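Glucose-binding protein (Thermus thermophilus HB27, PDB 2B3F) binds glucose or galactose as a periplasmic solute-binding protein and probably delivers the sugar to a binding-protein-dependent transport system. Local coordinates at residues L94-K99 / A316-S321; G304-N309 / S324-Y329; G361-I366 / N378-I383. One frame throughout, in Å; residues are numbered along the deposited sequence.

Contact 1. Residues L94-K99 / A316-S321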
loop_
_atom_site.group_PDB
_atom_site.type_symbol
_atom_site.label_atom_id
_atom_site.label_comp_id
_atom_site.label_asym_id
_atom_site.label_seq_id
_atom_site.Cartn_x
_atom_site.Cartn_y
_atom_site.Cartn_z
ATOM N N LEU A 94 21.929 -8.017 0.574
ATOM C CA LEU A 94 22.160 -7.267 -0.665
ATOM C C LEU A 94 21.942 -8.127 -1.918
ATOM O O LEU A 94 21.693 -7.598 -3.002
ATOM C CB LEU A 94 23.554 -6.605 -0.664
ATOM C CG LEU A 94 23.746 -5.477 0.357
ATOM C CD1 LEU A 94 25.129 -4.865 0.243
ATOM C CD2 LEU A 94 22.684 -4.402 0.167
ATOM N N GLN A 95 22.020 -9.450 -1.766
ATOM C CA GLN A 95 21.737 -10.381 -2.842
ATOM C C GLN A 95 20.353 -10.982 -2.735
ATOM O O GLN A 95 19.820 -11.489 -3.718
ATOM C CB GLN A 95 22.772 -11.528 -2.861
ATOM C CG GLN A 95 24.199 -11.095 -3.262
ATOM C CD GLN A 95 24.916 -10.339 -2.173
ATOM O OE1 GLN A 95 24.950 -10.769 -1.018
ATOM N NE2 GLN A 95 25.497 -9.205 -2.531
ATOM N N ALA A 96 19.781 -10.928 -1.530
ATOM C CA ALA A 96 18.473 -11.524 -1.262
ATOM C C ALA A 96 17.279 -10.694 -1.760
ATOM O O ALA A 96 16.230 -11.252 -1.981
ATOM C CB ALA A 96 18.323 -11.769 0.229
ATOM N N PHE A 97 17.445 -9.379 -1.896
ATOM C CA PHE A 97 16.366 -8.490 -2.365
ATOM C C PHE A 97 16.710 -7.895 -3.725
ATOM O O PHE A 97 17.909 -7.701 -4.032
ATOM C CB PHE A 97 16.159 -7.336 -1.381
ATOM C CG PHE A 97 15.747 -7.779 -0.012
ATOM C CD1 PHE A 97 14.547 -8.435 0.167
ATOM C CD2 PHE A 97 16.561 -7.549 1.085
ATOM C CE1 PHE A 97 14.160 -8.868 1.431
ATOM C CE2 PHE A 97 16.188 -7.973 2.351
ATOM C CZ PHE A 97 14.963 -8.641 2.515
ATOM N N PRO A 98 15.678 -7.546 -4.524
ATOM C CA PRO A 98 15.921 -6.901 -5.826
ATOM C C PRO A 98 16.546 -5.530 -5.661
ATOM O O PRO A 98 16.280 -4.833 -4.678
ATOM C CB PRO A 98 14.530 -6.802 -6.469
ATOM C CG PRO A 98 13.557 -7.031 -5.405
ATOM C CD PRO A 98 14.236 -7.697 -4.239
ATOM N N LYS A 99 17.397 -5.157 -6.615
ATOM C CA LYS A 99 18.194 -3.940 -6.497
ATOM C C LYS A 99 17.322 -2.697 -6.330
ATOM O O LYS A 99 17.670 -1.785 -5.570
ATOM C CB LYS A 99 19.068 -3.763 -7.738
ATOM C CG LYS A 99 20.017 -2.575 -7.647
ATOM C CD LYS A 99 20.535 -2.140 -9.021
ATOM C CE LYS A 99 21.453 -0.928 -8.884
ATOM N NZ LYS A 99 20.730 0.290 -8.352
ATOM N N ALA A 316 6.356 -12.053 -0.876
ATOM C CA ALA A 316 7.604 -11.818 -0.191
ATOM C C ALA A 316 8.456 -10.805 -0.966
ATOM O O ALA A 316 8.389 -10.742 -2.190
ATOM C CB ALA A 316 8.373 -13.135 -0.043
ATOM N N ALA A 317 9.246 -10.040 -0.232
ATOM C CA ALA A 317 10.279 -9.174 -0.834
ATOM C C ALA A 317 11.511 -10.006 -1.258
ATOM O O ALA A 317 12.184 -9.666 -2.227
ATOM C CB ALA A 317 10.698 -8.095 0.123
ATOM N N ARG A 318 11.794 -11.077 -0.526
ATOM C CA ARG A 318 12.964 -11.927 -0.832
ATOM C C ARG A 318 12.818 -12.600 -2.173
ATOM O O ARG A 318 11.782 -13.212 -2.457
ATOM C CB ARG A 318 13.158 -12.998 0.232
ATOM C CG ARG A 318 13.762 -12.478 1.507
ATOM C CD ARG A 318 14.055 -13.623 2.425
ATOM N NE ARG A 318 15.151 -14.438 1.888
ATOM C CZ ARG A 318 16.420 -14.326 2.241
ATOM N NH1 ARG A 318 16.819 -13.484 3.180
ATOM N NH2 ARG A 318 17.304 -15.125 1.664
ATOM N N LEU A 319 13.891 -12.554 -2.977
ATOM C CA LEU A 319 13.906 -13.210 -4.282
ATOM C C LEU A 319 13.754 -14.747 -4.208
ATOM O O LEU A 319 13.274 -15.355 -5.162
ATOM C CB LEU A 319 15.201 -12.859 -5.040
ATOM C CG LEU A 319 15.417 -11.408 -5.468
ATOM C CD1 LEU A 319 16.882 -11.120 -5.805
ATOM C CD2 LEU A 319 14.542 -11.085 -6.642
ATOM N N ASP A 320 14.152 -15.361 -3.089
ATOM C CA ASP A 320 14.156 -16.823 -2.963
ATOM C C ASP A 320 12.846 -17.405 -2.422
ATOM O O ASP A 320 12.753 -18.599 -2.109
ATOM C CB ASP A 320 15.374 -17.330 -2.156
ATOM C CG ASP A 320 15.380 -16.901 -0.701
ATOM O OD1 ASP A 320 14.444 -16.175 -0.246
ATOM O OD2 ASP A 320 16.345 -17.302 0.019
ATOM N N SER A 321 11.815 -16.555 -2.334
ATOM C CA SER A 321 10.510 -16.984 -1.879
ATOM C C SER A 321 9.980 -18.224 -2.619
ATOM O O SER A 321 10.094 -18.335 -3.837
ATOM C CB SER A 321 9.509 -15.820 -2.020
ATOM O OG SER A 321 8.223 -16.191 -1.516
HETATM O O HOH W 1 16.262 -14.089 -1.432
#

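Contact 2. Residues G304-N309 / S324-Y329. Unlike the reference sequence in segment 304-309: S308 (reference Phe).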
loop_
_atom_site.group_PDB
_atom_site.type_symbol
_atom_site.label_atom_id
_atom_site.label_comp_id
_atom_site.label_asym_id
_atom_site.label_seq_id
_atom_site.Cartn_x
_atom_site.Cartn_y
_atom_site.Cartn_z
ATOM N N GLY A 304 10.505 -16.347 7.823
ATOM C CA GLY A 304 9.558 -15.304 8.259
ATOM C C GLY A 304 8.604 -14.900 7.142
ATOM O O GLY A 304 7.390 -14.968 7.296
ATOM N N GLN A 305 9.156 -14.514 5.999
ATOM C CA GLN A 305 8.367 -13.969 4.899
ATOM C C GLN A 305 7.415 -14.971 4.257
ATOM O O GLN A 305 6.308 -14.603 3.818
ATOM C CB GLN A 305 9.281 -13.313 3.829
ATOM C CG GLN A 305 10.069 -12.129 4.391
ATOM C CD GLN A 305 10.669 -11.206 3.333
ATOM O OE1 GLN A 305 10.378 -11.333 2.140
ATOM N NE2 GLN A 305 11.503 -10.273 3.783
ATOM N N ASP A 306 7.823 -16.242 4.172
ATOM C CA ASP A 306 6.942 -17.248 3.598
ATOM C C ASP A 306 5.942 -17.845 4.603
ATOM O O ASP A 306 5.064 -18.601 4.215
ATOM C CB ASP A 306 7.768 -18.348 2.922
ATOM C CG ASP A 306 8.291 -17.937 1.552
ATOM O OD1 ASP A 306 7.928 -16.832 1.030
ATOM O OD2 ASP A 306 9.063 -18.768 0.984
ATOM N N THR A 307 6.114 -17.521 5.879
ATOM C CA THR A 307 5.095 -17.774 6.909
ATOM C C THR A 307 4.013 -16.683 6.920
ATOM O O THR A 307 2.809 -16.981 6.902
ATOM C CB THR A 307 5.751 -17.873 8.284
ATOM O OG1 THR A 307 6.693 -18.966 8.288
ATOM C CG2 THR A 307 4.721 -18.099 9.380
ATOM N N SER A 308 4.438 -15.423 6.934
ATOM C CA SER A 308 3.496 -14.297 7.089
ATOM C C SER A 308 2.780 -13.889 5.815
ATOM O O SER A 308 1.564 -13.634 5.829
ATOM C CB SER A 308 4.210 -13.099 7.702
ATOM O OG SER A 308 5.329 -12.718 6.927
ATOM N N ASN A 309 3.495 -13.788 4.697
ATOM C CA ASN A 309 2.895 -13.195 3.507
ATOM C C ASN A 309 1.722 -13.946 2.909
ATOM O O ASN A 309 0.775 -13.325 2.458
ATOM C CB ASN A 309 3.952 -12.802 2.465
ATOM C CG ASN A 309 4.758 -11.610 2.917
ATOM O OD1 ASN A 309 4.193 -10.550 3.199
ATOM N ND2 ASN A 309 6.074 -11.769 3.030
ATOM N N SER A 324 5.105 -22.154 -3.823
ATOM C CA SER A 324 4.157 -23.197 -3.428
ATOM C C SER A 324 3.492 -22.884 -2.084
ATOM O O SER A 324 2.508 -23.521 -1.732
ATOM C CB SER A 324 4.848 -24.578 -3.375
ATOM O OG SER A 324 5.764 -24.655 -2.297
ATOM N N LYS A 325 4.027 -21.903 -1.349
ATOM C CA LYS A 325 3.456 -21.474 -0.073
ATOM C C LYS A 325 2.311 -20.469 -0.258
ATOM O O LYS A 325 1.643 -20.141 0.712
ATOM C CB LYS A 325 4.529 -20.856 0.817
ATOM C CG LYS A 325 5.675 -21.791 1.178
ATOM C CD LYS A 325 5.170 -23.034 1.880
ATOM C CE LYS A 325 6.329 -23.927 2.323
ATOM N NZ LYS A 325 5.825 -25.272 2.776
ATOM N N TYR A 326 2.080 -20.040 -1.502
ATOM C CA TYR A 326 1.111 -18.983 -1.835
ATOM C C TYR A 326 -0.057 -19.563 -2.622
ATOM O O TYR A 326 0.093 -20.520 -3.396
ATOM C CB TYR A 326 1.802 -17.843 -2.629
ATOM C CG TYR A 326 2.820 -17.138 -1.780
ATOM C CD1 TYR A 326 2.532 -15.925 -1.157
ATOM C CD2 TYR A 326 4.077 -17.714 -1.535
ATOM C CE1 TYR A 326 3.457 -15.306 -0.324
ATOM C CE2 TYR A 326 4.998 -17.114 -0.708
ATOM C CZ TYR A 326 4.704 -15.897 -0.108
ATOM O OH TYR A 326 5.609 -15.316 0.739
ATOM N N ASN A 327 -1.234 -18.983 -2.399
ATOM C CA ASN A 327 -2.437 -19.352 -3.112
ATOM C C ASN A 327 -2.423 -18.774 -4.530
ATOM O O ASN A 327 -1.434 -18.176 -4.963
ATOM C CB ASN A 327 -3.700 -18.948 -2.295
ATOM C CG ASN A 327 -3.918 -17.443 -2.226
ATOM O OD1 ASN A 327 -3.426 -16.699 -3.060
ATOM N ND2 ASN A 327 -4.667 -16.997 -1.217
ATOM N N ALA A 328 -3.511 -18.972 -5.261
ATOM C CA ALA A 328 -3.585 -18.558 -6.647
ATOM C C ALA A 328 -3.392 -17.047 -6.823
ATOM O O ALA A 328 -2.776 -16.620 -7.784
ATOM C CB ALA A 328 -4.895 -19.001 -7.240
ATOM N N TYR A 329 -3.907 -16.240 -5.886
ATOM C CA TYR A 329 -3.616 -14.810 -5.936
ATOM C C TYR A 329 -2.093 -14.526 -5.772
ATOM O O TYR A 329 -1.487 -13.862 -6.618
ATOM C CB TYR A 329 -4.446 -13.924 -4.946
ATOM C CG TYR A 329 -3.955 -12.522 -5.173
ATOM C CD1 TYR A 329 -4.325 -11.831 -6.317
ATOM C CD2 TYR A 329 -2.980 -11.947 -4.349
ATOM C CE1 TYR A 329 -3.792 -10.592 -6.616
ATOM C CE2 TYR A 329 -2.445 -10.711 -4.645
ATOM C CZ TYR A 329 -2.855 -10.048 -5.795
ATOM O OH TYR A 329 -2.336 -8.840 -6.121
#

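Contact 3. Residues G361-I366 / N378-I383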
loop_
_atom_site.group_PDB
_atom_site.type_symbol
_atom_site.label_atom_id
_atom_site.label_comp_id
_atom_site.label_asym_id
_atom_site.label_seq_id
_atom_site.Cartn_x
_atom_site.Cartn_y
_atom_site.Cartn_z
ATOM N N GLY A 361 -4.501 14.342 1.286
ATOM C CA GLY A 361 -5.873 14.073 1.725
ATOM C C GLY A 361 -6.743 15.325 1.691
ATOM O O GLY A 361 -7.941 15.253 1.396
ATOM N N THR A 362 -6.123 16.464 1.990
ATOM C CA THR A 362 -6.767 17.786 1.889
ATOM C C THR A 362 -7.112 18.136 0.456
ATOM O O THR A 362 -8.210 18.617 0.136
ATOM C CB THR A 362 -5.838 18.876 2.464
ATOM O OG1 THR A 362 -5.564 18.571 3.829
ATOM C CG2 THR A 362 -6.480 20.273 2.387
ATOM N N VAL A 363 -6.165 17.895 -0.438
ATOM C CA VAL A 363 -6.432 18.019 -1.856
ATOM C C VAL A 363 -7.636 17.178 -2.261
ATOM O O VAL A 363 -8.525 17.640 -2.984
ATOM C CB VAL A 363 -5.205 17.615 -2.712
ATOM C CG1 VAL A 363 -5.535 17.684 -4.193
ATOM C CG2 VAL A 363 -4.034 18.506 -2.383
ATOM N N MET A 364 -7.673 15.935 -1.801
ATOM C CA MET A 364 -8.760 15.060 -2.145
ATOM C C MET A 364 -10.086 15.598 -1.596
ATOM O O MET A 364 -11.074 15.608 -2.316
ATOM C CB MET A 364 -8.474 13.629 -1.655
ATOM C CG MET A 364 -9.567 12.637 -1.984
ATOM S SD MET A 364 -9.881 12.485 -3.757
ATOM C CE MET A 364 -8.250 11.936 -4.344
ATOM N N GLU A 365 -10.100 16.075 -0.355
ATOM C CA GLU A 365 -11.309 16.748 0.200
ATOM C C GLU A 365 -11.824 17.852 -0.718
ATOM O O GLU A 365 -13.029 17.920 -1.018
ATOM C CB GLU A 365 -11.047 17.328 1.575
ATOM C CG GLU A 365 -10.944 16.276 2.649
ATOM C CD GLU A 365 -10.738 16.848 4.042
ATOM O OE1 GLU A 365 -10.109 17.930 4.176
ATOM O OE2 GLU A 365 -11.201 16.198 5.017
ATOM N N ILE A 366 -10.923 18.711 -1.187
ATOM C CA ILE A 366 -11.341 19.823 -2.045
ATOM C C ILE A 366 -11.775 19.373 -3.448
ATOM O O ILE A 366 -12.592 20.052 -4.103
ATOM C CB ILE A 366 -10.329 21.016 -2.037
ATOM C CG1 ILE A 366 -8.986 20.654 -2.652
ATOM C CG2 ILE A 366 -10.116 21.458 -0.611
ATOM C CD1 ILE A 366 -8.887 20.852 -4.122
ATOM N N ASN A 378 -4.249 22.424 -9.181
ATOM C CA ASN A 378 -3.587 23.597 -8.655
ATOM C C ASN A 378 -3.199 23.412 -7.193
ATOM O O ASN A 378 -2.117 23.846 -6.781
ATOM C CB ASN A 378 -4.480 24.834 -8.781
ATOM C CG ASN A 378 -4.676 25.288 -10.231
ATOM O OD1 ASN A 378 -3.993 24.818 -11.141
ATOM N ND2 ASN A 378 -5.642 26.202 -10.449
ATOM N N ALA A 379 -4.086 22.775 -6.426
ATOM C CA ALA A 379 -3.833 22.494 -5.009
ATOM C C ALA A 379 -2.647 21.542 -4.819
ATOM O O ALA A 379 -1.786 21.782 -3.991
ATOM C CB ALA A 379 -5.059 21.934 -4.335
ATOM N N ALA A 380 -2.597 20.473 -5.606
ATOM C CA ALA A 380 -1.492 19.515 -5.496
ATOM C C ALA A 380 -0.194 20.201 -5.859
ATOM O O ALA A 380 0.835 19.951 -5.230
ATOM C CB ALA A 380 -1.734 18.318 -6.395
ATOM N N GLN A 381 -0.232 21.073 -6.871
ATOM C CA GLN A 381 0.983 21.820 -7.239
ATOM C C GLN A 381 1.449 22.777 -6.123
ATOM O O GLN A 381 2.636 22.902 -5.858
ATOM C CB GLN A 381 0.801 22.598 -8.546
ATOM C CG GLN A 381 2.120 23.155 -9.115
ATOM C CD GLN A 381 3.113 22.046 -9.428
ATOM O OE1 GLN A 381 2.772 21.089 -10.125
ATOM N NE2 GLN A 381 4.325 22.158 -8.902
ATOM N N ALA A 382 0.507 23.431 -5.459
ATOM C CA ALA A 382 0.866 24.348 -4.383
ATOM C C ALA A 382 1.578 23.577 -3.248
ATOM O O ALA A 382 2.596 24.025 -2.704
ATOM C CB ALA A 382 -0.380 25.071 -3.874
ATOM N N ILE A 383 1.048 22.420 -2.882
ATOM C CA ILE A 383 1.690 21.600 -1.852
ATOM C C ILE A 383 3.084 21.172 -2.314
ATOM O O ILE A 383 4.043 21.252 -1.551
ATOM C CB ILE A 383 0.856 20.364 -1.525
ATOM C CG1 ILE A 383 -0.537 20.767 -1.039
ATOM C CG2 ILE A 383 1.576 19.465 -0.496
ATOM C CD1 ILE A 383 -0.549 21.700 0.087
#

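Contact 1. Residues L94-K99 / A316-S321
One direct backbone hydrogen bond joins L94-K99 to A316-S321: L319 N donates to A96 O over 2.9 Å, nearly straight (174°) and close to the axis of the carbonyl. A96 O also accepts from a water that in turn accepts the N-H of D320, so the carbonyl is gripped twice, directly and through solvent, at the type I turn R318-S321. A salt bridge lies within A316-S321. R318, its chain bent at chi3 (69°), meets D320 side-on, NE to OD1 at 2.8 Å and NH2 to OD2 at 2.9 Å, a two-pronged grip that fixes the guanidinium plane. That plane lays one face over A96 CB, and R318 NH1 donates a hydrogen bond to G300 O. Van der Waals packing completes the contact. F97 turns CE1 to R318 CG (3.6 Å) and to A317 CB (3.8 Å), with A317 O at its ring edge. L319 points toward L94-K99 and slides past P98 in the opposite direction, CD1 lying 3.6 Å from Q95 O and CG 4.1 Å from P98 CD. Helices 93-96 and 99-105 here meet helix 302-312, F97 touching I102 and Q305, while A317 packs against L101 of helix 99-105 and P115 of strand 110-115.

Contact 2. Residues G304-N309 / S324-Y329
The phenol of Y326 ends on helix 302-312, where its OH donates to D306 OD1 over 2.8 Å. Carboxylate and ring stand almost perpendicular, 80° apart; D306 OD1 lies in the ring plane at the edge, yet the hydroxyl meets it from above the carboxylate plane. Two more groups of the same helix flank the OH: Q305 O at 3.2 Å and N309 CB at 3.5 Å, the latter also against CE1. Y326 has CG beside its backbone N (chi1 -66°), which carries the ring across to the helix, whereas K325 adds a thin touch, its CG 4.4 Å from D306 CB, before its chain bends at chi2 and its end leads away. A second shell holds the acceptor. D306 OD1 also receives S321 OG, and OD2 takes the N-H of D322, so both carboxylate oxygens are tied to the loop preceding Y326; these three donors would probably stabilise the ionised carboxylate. N309 is held by S314 OG at its OD1 and by V116 O at its ND2, while its bond to Q305 O within the helix is weak. A phenylalanine at Y326 removes the hydroxyl and with it the bond to D306 OD1, which would probably loosen the loop on helix 302-312. Beyond the tyrosine, N327 takes the N-cap position of helix 328-339, its OD1 accepting from G330 N. The loop between the two helices is thus pinned back on the first, beside the sugar site of this periplasmic binding protein: the side chain of N309 lies about 8 Å from the bound galactose, which K312 of the same helix binds.

Contact 3. Residues G361-I366 / N378-I383
Two consecutive helices, 354-370 and 373-387, form an antiparallel helical hairpin, and G361-I366 packs on N378-I383 near its middle. The axes of the two short segments run at 161° to each other, 9.5 Å apart at closest approach, and the CA atoms of V363 and A379 come within 6.1 Å, a closeness that the small alanine side chains allow. Within each segment the backbone polar groups pair along their own helix, as in E365 N to G361 O and A382 N to N378 O. Between the segments the side-chain contacts are all apolar. V363 is central, its two methyls parting the work: CG1, anti to the backbone N (chi1 177°), lies 4.4 Å from A380 CB, while CG2 fits against A379 CB, the backbone N of A380 and I383 CG1. A379 CB is thus met from two successive turns of helix 354-370, by V363 and by I366. Around this seam V363 and M364 also touch W205 of helix 199-212 and A380 rests on F196, which sets the hairpin against its neighbours, while I383 packs on F356 and Q359 within the hairpin. Polar links lie to the flanks, Q381 OE1 accepting from F196 N and G361 O from N166 ND2. I366 holds CG1 in the crowded position between its backbone N and carbonyl carbon (chi1 66°), and from there its CD1 comes within 4.0 Å of A379 CB.

How the contacts relate
Contacts 1 and 2 share one neighbourhood, their centres 14 Å apart, and both secure the loop between helices 302-312 and 328-339. They touch directly: D306 and Q305 of contact 2 bond to S321 and R318 of contact 1, so helix 302-312 serves both. Contact 2 is the more buried and centres on a phenol-carboxylate bond; contact 1 is partly buried and mixes a backbone bond, a water and a salt bridge with apolar packing. Contact 3 stands apart on the opposite side of the chain's centre, its nearest atoms about 27 Å from contact 1 and 22 Å from contact 2. Away from the sugar site, it is a partly buried seam of aliphatic side chains.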